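PDB 5MLD: BRAMP domain protein from Streptomyces davawensis, which catalyses the replacement of the C-8 methyl group of FMN by an amino group, giving 8-demethyl-8-aminoriboflavin-5'-phosphate on the way to the antibiotic roseoflavin. Local coordinates for the interface of chains A and B. Sequence-based numbering; all coordinates share one arbitrary frame. Chains: chain A/B, BRAMP domain protein.

The interface of chains A and B. Residues chain A 233-234; chain B 220, 224-225.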
# COMPACT_ATOMS: atom_id res chain seq x y z
N VAL A 233 -7.04 -7.56 -28.64
CA VAL A 233 -6.19 -8.73 -28.49
C VAL A 233 -5.00 -8.70 -29.44
O VAL A 233 -4.34 -9.72 -29.64
CB VAL A 233 -6.99 -10.02 -28.68
CG1 VAL A 233 -8.07 -10.11 -27.63
CG2 VAL A 233 -7.59 -10.08 -30.11
N ASN A 234 -4.71 -7.54 -30.03
CA ASN A 234 -3.69 -7.46 -31.07
C ASN A 234 -2.46 -6.67 -30.64
O ASN A 234 -1.72 -6.16 -31.49
CB ASN A 234 -4.30 -6.85 -32.34
CG ASN A 234 -5.40 -7.72 -32.91
OD1 ASN A 234 -6.56 -7.31 -32.99
ND2 ASN A 234 -5.05 -8.94 -33.28
N ARG B 220 -3.44 -14.45 -27.76
CA ARG B 220 -4.60 -14.17 -28.60
C ARG B 220 -5.27 -15.46 -29.05
O ARG B 220 -6.51 -15.56 -29.04
CB ARG B 220 -4.17 -13.33 -29.80
CG ARG B 220 -5.30 -12.93 -30.75
CD ARG B 220 -4.72 -12.34 -32.05
NE ARG B 220 -3.44 -12.97 -32.37
CZ ARG B 220 -3.29 -14.11 -33.04
NH1 ARG B 220 -4.35 -14.78 -33.48
NH2 ARG B 220 -2.07 -14.59 -33.27
N ASP B 224 -10.46 -14.99 -25.62
CA ASP B 224 -11.57 -14.28 -26.22
C ASP B 224 -11.21 -12.82 -26.45
O ASP B 224 -10.23 -12.31 -25.89
CB ASP B 224 -12.81 -14.35 -25.32
CG ASP B 224 -13.21 -15.77 -24.98
OD1 ASP B 224 -13.03 -16.67 -25.83
OD2 ASP B 224 -13.71 -15.99 -23.86
N ASP B 225 -12.01 -12.14 -27.28
CA ASP B 225 -11.86 -10.70 -27.48
C ASP B 225 -13.02 -9.91 -26.88
O ASP B 225 -13.20 -8.73 -27.18
CB ASP B 225 -11.68 -10.36 -28.97
CG ASP B 225 -12.85 -10.80 -29.84
OD1 ASP B 225 -13.90 -11.20 -29.32
OD2 ASP B 225 -12.71 -10.72 -31.09
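In the two-fold interface between subunits of this homotetrameric flavodoxin-like enzyme of the SsuE family, A:Val233 and A:Asn234, in the segment after strand 226-230, meet B:Arg220 near the C-terminal end of helix 212-221 and the short stretch B:Asp224-B:Asp225 that leads from it into a strand. The twin patch arises with the chains exchanged. A:Val233 fits between these two elements of chain B, one methyl turned to each. CG2 packs on the aliphatic part of B:Arg220, 3.7 Å from its CG, and the two side chains cross at about a right angle; A:Val233 and B:Arg220 lose 47 and 50 Å² of surface, against 14 Å² for A:Asn234. With CG1 beside its own backbone N, the other methyl points at the B:Asp224-B:Asp225 backbone: CG1 is 3.5 Å from the carbonyl O of B:Asp224 and 3.8 Å from CA of B:Asp225. CB of B:Asp225 adds a contact at 3.9 Å to the same methyl, while its carboxylate is directed away from the valine. On the arginine the contact is made by methylenes: the backbone O of A:Val233 faces CB, CG and CD of B:Arg220 and lies 3.5 Å from CG of B:Arg220. This is van der Waals contact with the alkyl stem. The stem starts extended, CG anti to the backbone N (chi1 -178°), and then bends at chi3 (32°), which swings the guanidinium back from the valine. A:Asn234 reaches the far end of the stem, its amide ND2 lying 3.6 Å from CD of B:Arg220. The amide and guanidinium planes are 14° apart, but the two groups lie side by side rather than face over face, with CG of A:Asn234 6.7 Å from CZ of B:Arg220, so this is not a stack.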